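EcmrR transcriptional regulator (PDB 6WL5) activates transcription as a multidrug-sensing regulator of the MerR family, its C-terminal GyrI-like domain binding the cationic detergent cetyl-trimethyl-ammonium. Local coordinates at residues Y54-H60 against D70-A76; Y17-F21 against I36-M41. All blocks are in the same frame, centred on the assembly; numbering follows the deposited sequence.

Contact 1 of 2, residues Y54-H60 against D70-A76; sequences YCFTLYH and DVEFCEA. With 16A (cetyl-trimethyl-ammonium), chain E; 16A (cetyl-trimethyl-ammonium), chain F.
His60 and Glu72 meet at one end of the antiparallel pair 54-60 and 70-76: NE2 of His60 donates to OE1 of Glu72 at 2.8 Å, nearly straight at 164°. The carboxylate lies at the imidazole edge, and its oxygen is met on the anti side, well out of the carboxylate plane. Ser130 at His60 ND1 and Gln90 at Glu72 OE2 give each group a second partner. Along the strands Phe56 and Cys74 exchange two backbone bonds, Leu58 and Glu72 two more, and His60 N reaches Asp70 O at 2.9 Å. At the far end Ala76 N binds Tyr54 O, and one water accepts from Tyr54 N and donates to Ala76 O. On their outer edges Cys55, Thr57 and Tyr59 bond through the backbone to Tyr135, Glu133 and Pro131, and Val71 and Phe73 to Phe21 and Lys19. Thr57 OG1 is bonded to the hydroxyls of Tyr135 and Tyr29, Tyr59 OH to Glu133, Tyr54 OH to Gln153 and Arg132; Asp70 OD1 forms a salt bridge with Arg20. CG of Phe56 lies between its backbone N and carbonyl carbon (chi1 56°), which brings the ring against CB of Cys74, 3.7 Å from the ring centroid, a CH-pi contact. On the other face SG of Cys55 approaches CZ of Phe73 obliquely at 3.5 Å. There Glu75 OE1 faces methyl C19 of one cetyl-trimethyl-ammonium at 3.3 Å, consistent with attraction to its fixed positive charge, while a second detergent lays C14 over the Tyr59 ring. This beta hairpin of a GyrI-like domain lends residues to two detergent-binding pockets.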
ATOM      1  N   TYR A  54       4.399  -7.817   3.649  1.00 19.45           N
ATOM      2  CA  TYR A  54       4.120  -6.826   2.608  1.00 18.43           C
ATOM      3  C   TYR A  54       2.649  -6.451   2.740  1.00 17.24           C
ATOM      4  O   TYR A  54       1.762  -7.220   2.364  1.00 19.42           O
ATOM      5  CB  TYR A  54       4.437  -7.378   1.228  1.00 18.35           C
ATOM      6  CG  TYR A  54       4.360  -6.403   0.058  1.00 19.16           C
ATOM      7  CD1 TYR A  54       4.547  -5.040   0.216  1.00 17.31           C
ATOM      8  CD2 TYR A  54       4.120  -6.875  -1.235  1.00 19.15           C
ATOM      9  CE1 TYR A  54       4.500  -4.164  -0.877  1.00 17.87           C
ATOM     10  CE2 TYR A  54       4.054  -6.016  -2.321  1.00 20.00           C
ATOM     11  CZ  TYR A  54       4.241  -4.660  -2.147  1.00 17.81           C
ATOM     12  OH  TYR A  54       4.154  -3.842  -3.288  1.00 17.73           O
ATOM     13  N   CYS A  55       2.398  -5.284   3.307  1.00 16.44           N
ATOM     14  CA  CYS A  55       1.064  -4.842   3.697  1.00 15.87           C
ATOM     15  C   CYS A  55       0.896  -3.458   3.108  1.00 15.31           C
ATOM     16  O   CYS A  55       1.693  -2.576   3.402  1.00 15.17           O
ATOM     17  CB  CYS A  55       0.986  -4.785   5.218  1.00 18.27           C
ATOM     18  SG  CYS A  55      -0.574  -4.116   5.820  1.00 22.34           S
ATOM     19  N   PHE A  56      -0.099  -3.278   2.237  1.00 15.64           N
ATOM     20  CA  PHE A  56      -0.111  -2.058   1.443  1.00 14.54           C
ATOM     21  C   PHE A  56      -1.518  -1.723   0.984  1.00 15.19           C
ATOM     22  O   PHE A  56      -2.404  -2.591   0.876  1.00 17.00           O
ATOM     23  CB  PHE A  56       0.800  -2.169   0.206  1.00 15.57           C
ATOM     24  CG  PHE A  56       0.476  -3.324  -0.689  1.00 16.67           C
ATOM     25  CD1 PHE A  56       0.972  -4.586  -0.403  1.00 17.38           C
ATOM     26  CD2 PHE A  56      -0.306  -3.164  -1.826  1.00 17.81           C
ATOM     27  CE1 PHE A  56       0.694  -5.688  -1.210  1.00 18.28           C
ATOM     28  CE2 PHE A  56      -0.576  -4.256  -2.662  1.00 18.78           C
ATOM     29  CZ  PHE A  56      -0.060  -5.524  -2.351  1.00 18.56           C
ATOM     30  N   THR A  57      -1.723  -0.439   0.751  1.00 14.35           N
ATOM     31  CA  THR A  57      -2.940   0.054   0.133  1.00 14.93           C
ATOM     32  C   THR A  57      -2.663   0.305  -1.346  1.00 15.52           C
ATOM     33  O   THR A  57      -1.677   0.954  -1.702  1.00 16.29           O
ATOM     34  CB  THR A  57      -3.387   1.362   0.785  1.00 14.63           C
ATOM     35  OG1 THR A  57      -3.682   1.095   2.159  1.00 15.63           O
ATOM     36  CG2 THR A  57      -4.625   1.968   0.077  1.00 16.43           C
ATOM     37  N   LEU A  58      -3.575  -0.155  -2.189  1.00 14.70           N
ATOM     38  CA  LEU A  58      -3.619   0.272  -3.566  1.00 16.06           C
ATOM     39  C   LEU A  58      -4.568   1.456  -3.686  1.00 15.93           C
ATOM     40  O   LEU A  58      -5.743   1.370  -3.286  1.00 16.19           O
ATOM     41  CB  LEU A  58      -4.111  -0.877  -4.435  1.00 16.61           C
ATOM     42  CG  LEU A  58      -3.208  -2.117  -4.494  1.00 19.48           C
ATOM     43  CD1 LEU A  58      -3.833  -3.223  -5.297  1.00 19.75           C
ATOM     44  CD2 LEU A  58      -1.890  -1.693  -5.055  1.00 23.47           C
ATOM     45  N   TYR A  59      -4.077   2.536  -4.286  1.00 13.94           N
ATOM     46  CA  TYR A  59      -4.898   3.707  -4.600  1.00 14.94           C
ATOM     47  C   TYR A  59      -5.323   3.653  -6.066  1.00 15.21           C
ATOM     48  O   TYR A  59      -4.511   3.914  -6.950  1.00 17.62           O
ATOM     49  CB  TYR A  59      -4.096   4.973  -4.307  1.00 15.19           C
ATOM     50  CG  TYR A  59      -4.014   5.233  -2.799  1.00 16.08           C
ATOM     51  CD1 TYR A  59      -4.985   5.963  -2.134  1.00 15.28           C
ATOM     52  CD2 TYR A  59      -2.957   4.726  -2.033  1.00 15.68           C
ATOM     53  CE1 TYR A  59      -4.935   6.159  -0.763  1.00 15.47           C
ATOM     54  CE2 TYR A  59      -2.890   4.933  -0.659  1.00 16.00           C
ATOM     55  CZ  TYR A  59      -3.872   5.670  -0.024  1.00 14.46           C
ATOM     56  OH  TYR A  59      -3.799   5.926   1.347  1.00 17.18           O
ATOM     57  N   HIS A  60      -6.595   3.332  -6.310  1.00 16.49           N
ATOM     58  CA  HIS A  60      -7.109   3.029  -7.645  1.00 16.36           C
ATOM     59  C   HIS A  60      -7.701   4.223  -8.374  1.00 17.28           C
ATOM     60  O   HIS A  60      -8.067   4.086  -9.558  1.00 20.16           O
ATOM     61  CB  HIS A  60      -8.167   1.929  -7.533  1.00 18.34           C
ATOM     62  CG  HIS A  60      -7.604   0.585  -7.178  1.00 18.10           C
ATOM     63  ND1 HIS A  60      -6.617  -0.025  -7.923  1.00 20.64           N
ATOM     64  CD2 HIS A  60      -7.921  -0.285  -6.188  1.00 19.32           C
ATOM     65  CE1 HIS A  60      -6.348  -1.211  -7.413  1.00 19.14           C
ATOM     66  NE2 HIS A  60      -7.133  -1.401  -6.365  1.00 19.18           N
ATOM     67  N   ASP A  70     -10.960   5.653  -3.781  1.00 17.11           N
ATOM     68  CA  ASP A  70     -11.087   4.233  -4.107  1.00 17.86           C
ATOM     69  C   ASP A  70      -9.793   3.544  -3.681  1.00 16.79           C
ATOM     70  O   ASP A  70      -8.751   3.696  -4.334  1.00 18.03           O
ATOM     71  CB  ASP A  70     -11.352   4.067  -5.605  1.00 19.86           C
ATOM     72  CG  ASP A  70     -11.656   2.630  -6.011  1.00 21.24           C
ATOM     73  OD1 ASP A  70     -11.512   1.676  -5.200  1.00 22.67           O
ATOM     74  OD2 ASP A  70     -12.029   2.465  -7.198  1.00 24.02           O
ATOM     75  N   VAL A  71      -9.857   2.789  -2.564  1.00 16.59           N
ATOM     76  CA  VAL A  71      -8.679   2.195  -1.965  1.00 16.37           C
ATOM     77  C   VAL A  71      -8.905   0.714  -1.762  1.00 17.31           C
ATOM     78  O   VAL A  71     -10.029   0.270  -1.543  1.00 19.21           O
ATOM     79  CB  VAL A  71      -8.351   2.875  -0.614  1.00 18.62           C
ATOM     80  CG1 VAL A  71      -7.934   4.311  -0.867  1.00 19.51           C
ATOM     81  CG2 VAL A  71      -9.500   2.741   0.429  1.00 21.08           C
ATOM     82  N   GLU A  72      -7.820  -0.055  -1.814  1.00 16.88           N
ATOM     83  CA  GLU A  72      -7.870  -1.497  -1.606  1.00 17.83           C
ATOM     84  C   GLU A  72      -6.757  -1.892  -0.641  1.00 17.63           C
ATOM     85  O   GLU A  72      -5.569  -1.758  -0.957  1.00 18.33           O
ATOM     86  CB  GLU A  72      -7.767  -2.238  -2.938  1.00 17.94           C
ATOM     87  CG  GLU A  72      -7.977  -3.727  -2.824  1.00 19.72           C
ATOM     88  CD  GLU A  72      -8.160  -4.383  -4.181  1.00 21.61           C
ATOM     89  OE1 GLU A  72      -7.486  -3.915  -5.123  1.00 20.87           O
ATOM     90  OE2 GLU A  72      -8.955  -5.358  -4.296  1.00 24.62           O
ATOM     91  N   PHE A  73      -7.148  -2.350   0.547  1.00 16.88           N
ATOM     92  CA  PHE A  73      -6.184  -2.811   1.518  1.00 16.36           C
ATOM     93  C   PHE A  73      -5.759  -4.224   1.172  1.00 16.75           C
ATOM     94  O   PHE A  73      -6.615  -5.103   0.982  1.00 19.06           O
ATOM     95  CB  PHE A  73      -6.780  -2.838   2.913  1.00 17.87           C
ATOM     96  CG  PHE A  73      -5.830  -3.336   3.916  1.00 17.34           C
ATOM     97  CD1 PHE A  73      -4.772  -2.556   4.315  1.00 19.73           C
ATOM     98  CD2 PHE A  73      -5.934  -4.627   4.393  1.00 20.03           C
ATOM     99  CE1 PHE A  73      -3.878  -3.021   5.261  1.00 22.15           C
ATOM    100  CE2 PHE A  73      -5.058  -5.100   5.364  1.00 21.92           C
ATOM    101  CZ  PHE A  73      -4.020  -4.295   5.782  1.00 24.01           C
ATOM    102  N   CYS A  74      -4.454  -4.460   1.194  1.00 17.08           N
ATOM    103  CA  CYS A  74      -3.870  -5.755   0.857  1.00 18.22           C
ATOM    104  C   CYS A  74      -2.825  -6.194   1.871  1.00 17.75           C
ATOM    105  O   CYS A  74      -2.038  -5.398   2.367  1.00 18.27           O
ATOM    106  CB  CYS A  74      -3.170  -5.676  -0.503  1.00 19.63           C
ATOM    107  SG  CYS A  74      -4.207  -5.206  -1.889  1.00 19.42           S
ATOM    108  N   GLU A  75      -2.814  -7.479   2.175  1.00 18.84           N
ATOM    109  CA  GLU A  75      -1.787  -8.028   3.031  1.00 18.79           C
ATOM    110  C   GLU A  75      -1.340  -9.352   2.446  1.00 20.37           C
ATOM    111  O   GLU A  75      -2.158 -10.235   2.177  1.00 20.22           O
ATOM    112  CB  GLU A  75      -2.340  -8.161   4.461  1.00 21.64           C
ATOM    113  CG  GLU A  75      -1.305  -8.431   5.506  1.00 26.28           C
ATOM    114  CD  GLU A  75      -1.666  -7.885   6.889  1.00 27.36           C
ATOM    115  OE1 GLU A  75      -0.729  -7.842   7.714  1.00 27.49           O
ATOM    116  OE2 GLU A  75      -2.872  -7.564   7.174  1.00 31.10           O
ATOM    117  N   ALA A  76      -0.038  -9.490   2.271  1.00 20.45           N
ATOM    118  CA  ALA A  76       0.518 -10.656   1.596  1.00 21.29           C
ATOM    119  C   ALA A  76       0.584 -11.877   2.506  1.00 23.79           C
ATOM    120  O   ALA A  76       1.053 -11.801   3.654  1.00 23.54           O
ATOM    121  CB  ALA A  76       1.919 -10.346   1.073  1.00 21.38           C
TER
HETATM  122  C1  16A E 301       0.334  12.724 -15.645  1.00 57.41           C
HETATM  123  C2  16A E 301      -0.405  12.120 -14.461  1.00 55.90           C
HETATM  124  C3  16A E 301      -0.653  13.151 -13.362  1.00 52.23           C
HETATM  125  C4  16A E 301      -0.843  12.545 -11.968  1.00 52.16           C
HETATM  126  C5  16A E 301      -1.352  11.101 -11.932  1.00 49.69           C
HETATM  127  C6  16A E 301      -1.792  10.734 -10.519  1.00 45.52           C
HETATM  128  C7  16A E 301      -2.692   9.515 -10.417  1.00 42.69           C
HETATM  129  C8  16A E 301      -3.225   9.437  -8.992  1.00 42.81           C
HETATM  130  C9  16A E 301      -2.975   8.075  -8.402  1.00 36.15           C
HETATM  131  C10 16A E 301      -4.097   7.587  -7.484  1.00 35.09           C
HETATM  132  C11 16A E 301      -4.456   8.499  -6.318  1.00 31.28           C
HETATM  133  C12 16A E 301      -3.369   8.603  -5.256  1.00 30.28           C
HETATM  134  C13 16A E 301      -4.012   9.089  -3.955  1.00 30.72           C
HETATM  135  C14 16A E 301      -3.053   8.893  -2.796  1.00 31.80           C
HETATM  136  C15 16A E 301      -3.570   9.562  -1.535  1.00 28.58           C
HETATM  137  C16 16A E 301      -2.693   9.131  -0.394  1.00 26.98           C
HETATM  138  N1  16A E 301      -2.967   9.870   0.849  1.00 23.59           N
HETATM  139  C17 16A E 301      -4.392   9.868   1.230  1.00 26.84           C
HETATM  140  C18 16A E 301      -2.153   9.158   1.847  1.00 23.07           C
HETATM  141  C19 16A E 301      -2.409  11.223   0.774  1.00 24.39           C
HETATM  142  C1  16A F 302      -5.495   3.373  22.882  1.00 38.80           C
HETATM  143  C2  16A F 302      -4.818   3.864  21.633  1.00 36.02           C
HETATM  144  C3  16A F 302      -5.350   2.959  20.539  1.00 34.92           C
HETATM  145  C4  16A F 302      -4.340   2.848  19.433  1.00 32.35           C
HETATM  146  C5  16A F 302      -4.838   1.810  18.459  1.00 32.61           C
HETATM  147  C6  16A F 302      -3.668   1.143  17.792  1.00 33.53           C
HETATM  148  C7  16A F 302      -4.158   0.087  16.845  1.00 30.15           C
HETATM  149  C8  16A F 302      -3.027  -0.469  16.039  1.00 33.53           C
HETATM  150  C9  16A F 302      -3.518  -1.546  15.090  1.00 32.80           C
HETATM  151  C10 16A F 302      -2.535  -1.657  13.953  1.00 35.77           C
HETATM  152  C11 16A F 302      -3.078  -2.305  12.672  1.00 34.80           C
HETATM  153  C12 16A F 302      -1.987  -1.963  11.648  1.00 40.89           C
HETATM  154  C13 16A F 302      -2.052  -2.633  10.283  1.00 39.60           C
HETATM  155  C14 16A F 302      -0.713  -2.574   9.499  1.00 37.16           C
HETATM  156  C15 16A F 302      -0.028  -3.934   9.567  1.00 40.20           C
HETATM  157  C16 16A F 302       1.325  -4.028  10.267  1.00 44.38           C
HETATM  158  N1  16A F 302       2.314  -4.766   9.453  1.00 48.69           N
HETATM  159  C17 16A F 302       2.893  -3.898   8.422  1.00 48.50           C
HETATM  160  C18 16A F 302       3.370  -5.201  10.371  1.00 52.90           C
HETATM  161  C19 16A F 302       1.787  -5.958   8.773  1.00 50.18           C
HETATM  162  O   HOH W   1       2.346  -9.564   4.762  1.00 22.57           O

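Contact 2 of 2, residues Y17-F21 against I36-M41; sequences YSKRF and IGQEVM
Val40 sets its CG1 methyl squarely over the ring of Tyr17, 3.5 Å from the centroid and only 6° off the ring normal, a CH-pi contact that lays one face of the aromatic group against helix 34-43. The ring gets there because CG of Tyr17 stands between the backbone N and the carbonyl carbon (chi1 63°), while CG2 of Val40 reaches back to Tyr17 CB at 4.1 Å. Ile36, one helical turn earlier, comes to the same ring differently: its CG2 lies at the edge, near the ring plane, 4.0 Å from CE1 of Tyr17. The longer branch of Ile36 ends in CD1, which meets the edge of the Phe21 ring in its plane, 4.0 Å from CZ, the two side chains approaching from opposite directions. That methyl also touches CB of Lys19, whose extended chain then leads away from the helix. Near the phenol end, CA of Gly37 lies 3.7 Å from OH of Tyr17, and CE of Met41 flanks CE2 more loosely. Replacing Tyr17 with an alanine would probably open a gap under Val40 CG1 and beside Ile36 CG2 and leave Glu75 without its phenol partner. Phe89 of strand 88-103 touches both Tyr17 and Val40, continuing the apolar surface between sheet and helix. No hydrogen bond links strand 17-21 to helix 36-41. Their union therefore rests on dispersion and CH-pi contact, with the one hydroxyl at the interface turned to a weak hydrogen bond with Glu75 on the neighbouring strand.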
ATOM      1  N   TYR A  17      -4.687 -11.274   0.881  1.00 20.90           N
ATOM      2  CA  TYR A  17      -6.083 -11.011   1.176  1.00 21.05           C
ATOM      3  C   TYR A  17      -6.298  -9.515   1.098  1.00 21.08           C
ATOM      4  O   TYR A  17      -5.352  -8.739   1.275  1.00 19.99           O
ATOM      5  CB  TYR A  17      -6.546 -11.603   2.503  1.00 22.98           C
ATOM      6  CG  TYR A  17      -5.919 -11.113   3.771  1.00 23.48           C
ATOM      7  CD1 TYR A  17      -6.354  -9.949   4.395  1.00 22.85           C
ATOM      8  CD2 TYR A  17      -4.920 -11.854   4.386  1.00 25.07           C
ATOM      9  CE1 TYR A  17      -5.788  -9.537   5.603  1.00 24.14           C
ATOM     10  CE2 TYR A  17      -4.359 -11.448   5.570  1.00 26.29           C
ATOM     11  CZ  TYR A  17      -4.785 -10.296   6.162  1.00 22.95           C
ATOM     12  OH  TYR A  17      -4.198  -9.959   7.345  1.00 26.63           O
ATOM     13  N   SER A  18      -7.525  -9.118   0.749  1.00 21.27           N
ATOM     14  CA  SER A  18      -7.766  -7.729   0.387  1.00 21.08           C
ATOM     15  C   SER A  18      -9.240  -7.364   0.561  1.00 21.17           C
ATOM     16  O   SER A  18     -10.126  -8.228   0.536  1.00 22.68           O
ATOM     17  CB  SER A  18      -7.325  -7.490  -1.063  1.00 20.83           C
ATOM     18  OG  SER A  18      -8.137  -8.254  -1.954  1.00 23.01           O
ATOM     19  N   LYS A  19      -9.485  -6.077   0.775  1.00 21.23           N
ATOM     20  CA  LYS A  19     -10.829  -5.536   0.777  1.00 20.71           C
ATOM     21  C   LYS A  19     -10.784  -4.152   0.154  1.00 20.36           C
ATOM     22  O   LYS A  19      -9.870  -3.384   0.423  1.00 20.09           O
ATOM     23  CB  LYS A  19     -11.428  -5.469   2.201  1.00 22.64           C
ATOM     24  CG  LYS A  19     -12.919  -5.174   2.201  1.00 26.24           C
ATOM     25  CD  LYS A  19     -13.558  -5.454   3.548  1.00 32.90           C
ATOM     26  CE  LYS A  19     -15.028  -5.054   3.585  1.00 35.10           C
ATOM     27  NZ  LYS A  19     -15.662  -5.521   4.862  1.00 37.43           N
ATOM     28  N   ARG A  20     -11.758  -3.850  -0.697  1.00 21.84           N
ATOM     29  CA  ARG A  20     -11.801  -2.600  -1.435  1.00 22.44           C
ATOM     30  C   ARG A  20     -12.965  -1.745  -0.953  1.00 21.37           C
ATOM     31  O   ARG A  20     -14.042  -2.265  -0.616  1.00 24.05           O
ATOM     32  CB  ARG A  20     -11.942  -2.885  -2.933  1.00 22.56           C
ATOM     33  CG  ARG A  20     -11.771  -1.664  -3.793  1.00 21.68           C
ATOM     34  CD  ARG A  20     -11.414  -2.088  -5.202  1.00 22.71           C
ATOM     35  NE  ARG A  20     -11.393  -0.964  -6.128  1.00 21.98           N
ATOM     36  CZ  ARG A  20     -11.062  -1.096  -7.395  1.00 22.45           C
ATOM     37  NH1 ARG A  20     -10.716  -2.305  -7.851  1.00 26.71           N
ATOM     38  NH2 ARG A  20     -11.051  -0.048  -8.210  1.00 24.37           N
ATOM     39  N   PHE A  21     -12.731  -0.438  -0.912  1.00 22.15           N
ATOM     40  CA  PHE A  21     -13.622   0.516  -0.268  1.00 22.93           C
ATOM     41  C   PHE A  21     -13.614   1.836  -1.042  1.00 20.59           C
ATOM     42  O   PHE A  21     -12.597   2.214  -1.615  1.00 20.17           O
ATOM     43  CB  PHE A  21     -13.148   0.954   1.142  1.00 25.49           C
ATOM     44  CG  PHE A  21     -12.883  -0.139   2.117  1.00 26.34           C
ATOM     45  CD1 PHE A  21     -13.895  -0.571   2.950  1.00 28.89           C
ATOM     46  CD2 PHE A  21     -11.607  -0.649   2.297  1.00 26.02           C
ATOM     47  CE1 PHE A  21     -13.675  -1.547   3.900  1.00 29.10           C
ATOM     48  CE2 PHE A  21     -11.374  -1.614   3.272  1.00 25.69           C
ATOM     49  CZ  PHE A  21     -12.411  -2.072   4.057  1.00 27.33           C
ATOM     50  N   ILE A  36     -10.236  -6.368   9.252  1.00 24.13           N
ATOM     51  CA  ILE A  36     -10.025  -7.220   8.087  1.00 22.72           C
ATOM     52  C   ILE A  36      -9.177  -8.422   8.465  1.00 23.41           C
ATOM     53  O   ILE A  36      -9.530  -9.580   8.178  1.00 24.87           O
ATOM     54  CB  ILE A  36      -9.330  -6.413   6.981  1.00 23.12           C
ATOM     55  CG1 ILE A  36     -10.192  -5.223   6.583  1.00 24.31           C
ATOM     56  CG2 ILE A  36      -9.073  -7.308   5.753  1.00 24.61           C
ATOM     57  CD1 ILE A  36      -9.474  -4.306   5.593  1.00 21.44           C
ATOM     58  N   GLY A  37      -8.022  -8.157   9.081  1.00 25.69           N
ATOM     59  CA  GLY A  37      -7.158  -9.240   9.501  1.00 24.37           C
ATOM     60  C   GLY A  37      -7.837 -10.158  10.490  1.00 26.47           C
ATOM     61  O   GLY A  37      -7.712 -11.379  10.407  1.00 27.82           O
ATOM     62  N   GLN A  38      -8.562  -9.572  11.440  1.00 26.21           N
ATOM     63  CA  GLN A  38      -9.259 -10.371  12.433  1.00 29.12           C
ATOM     64  C   GLN A  38     -10.221 -11.331  11.750  1.00 28.72           C
ATOM     65  O   GLN A  38     -10.286 -12.524  12.090  1.00 31.38           O
ATOM     66  CB  GLN A  38     -10.037  -9.434  13.350  1.00 31.74           C
ATOM     67  CG  GLN A  38      -9.209  -8.549  14.293  1.00 31.40           C
ATOM     68  CD  GLN A  38      -8.158  -9.332  15.075  1.00 35.99           C
ATOM     69  OE1 GLN A  38      -6.951  -9.073  14.947  1.00 40.52           O
ATOM     70  NE2 GLN A  38      -8.604 -10.282  15.886  1.00 38.39           N
ATOM     71  N   GLU A  39     -10.992 -10.840  10.782  0.55 28.00           N
ATOM     72  CA  GLU A  39     -12.041 -11.691  10.229  0.55 29.10           C
ATOM     73  C   GLU A  39     -11.470 -12.734   9.278  0.55 29.75           C
ATOM     74  O   GLU A  39     -11.901 -13.894   9.298  0.55 31.71           O
ATOM     75  CB  GLU A  39     -13.126 -10.853   9.549  0.55 32.26           C
ATOM     76  CG  GLU A  39     -14.050 -10.097  10.533  0.55 36.67           C
ATOM     77  CD  GLU A  39     -14.649 -10.974  11.635  0.55 41.43           C
ATOM     78  OE1 GLU A  39     -15.454 -11.877  11.325  0.55 43.88           O
ATOM     79  OE2 GLU A  39     -14.326 -10.759  12.823  0.55 42.78           O
ATOM     80  N   VAL A  40     -10.492 -12.356   8.453  1.00 27.61           N
ATOM     81  CA  VAL A  40      -9.924 -13.333   7.536  1.00 27.27           C
ATOM     82  C   VAL A  40      -9.182 -14.423   8.292  1.00 30.50           C
ATOM     83  O   VAL A  40      -9.239 -15.595   7.909  1.00 31.65           O
ATOM     84  CB  VAL A  40      -9.027 -12.646   6.491  1.00 25.81           C
ATOM     85  CG1 VAL A  40      -7.706 -12.319   7.073  1.00 29.41           C
ATOM     86  CG2 VAL A  40      -8.833 -13.551   5.264  1.00 24.98           C
ATOM     87  N   MET A  41      -8.482 -14.063   9.377  1.00 33.33           N
ATOM     88  CA  MET A  41      -7.729 -15.048  10.154  1.00 35.67           C
ATOM     89  C   MET A  41      -8.666 -16.029  10.844  1.00 37.60           C
ATOM     90  O   MET A  41      -8.428 -17.245  10.822  1.00 40.88           O
ATOM     91  CB  MET A  41      -6.843 -14.332  11.188  1.00 34.28           C
ATOM     92  CG  MET A  41      -5.552 -13.725  10.590  1.00 35.65           C
ATOM     93  SD  MET A  41      -4.602 -15.012   9.805  1.00 39.30           S
ATOM     94  CE  MET A  41      -3.399 -14.119   8.791  1.00 38.89           C
TER

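From the N terminus, strand 7-23 comes first, and contact 2 closes a loop of 14 residues, containing helix 26-31, by laying helix 34-43 back on that strand. The chain then enters strand 55-59, and contact 1 closes a shorter connection of nine residues as strand 69-77 returns beside it. The two closures follow in series, neither enclosing nor crossing the other. In space they adjoin, about 11 Å between centres, because strands 7-23 and 69-77 are antiparallel neighbours in one sheet. Arg20 NE forms a salt bridge with Asp70 OD1 across this boundary. Contact 1 thus builds the hairpin into the sheet, and contact 2 fastens helix 34-43 to the strand next to it.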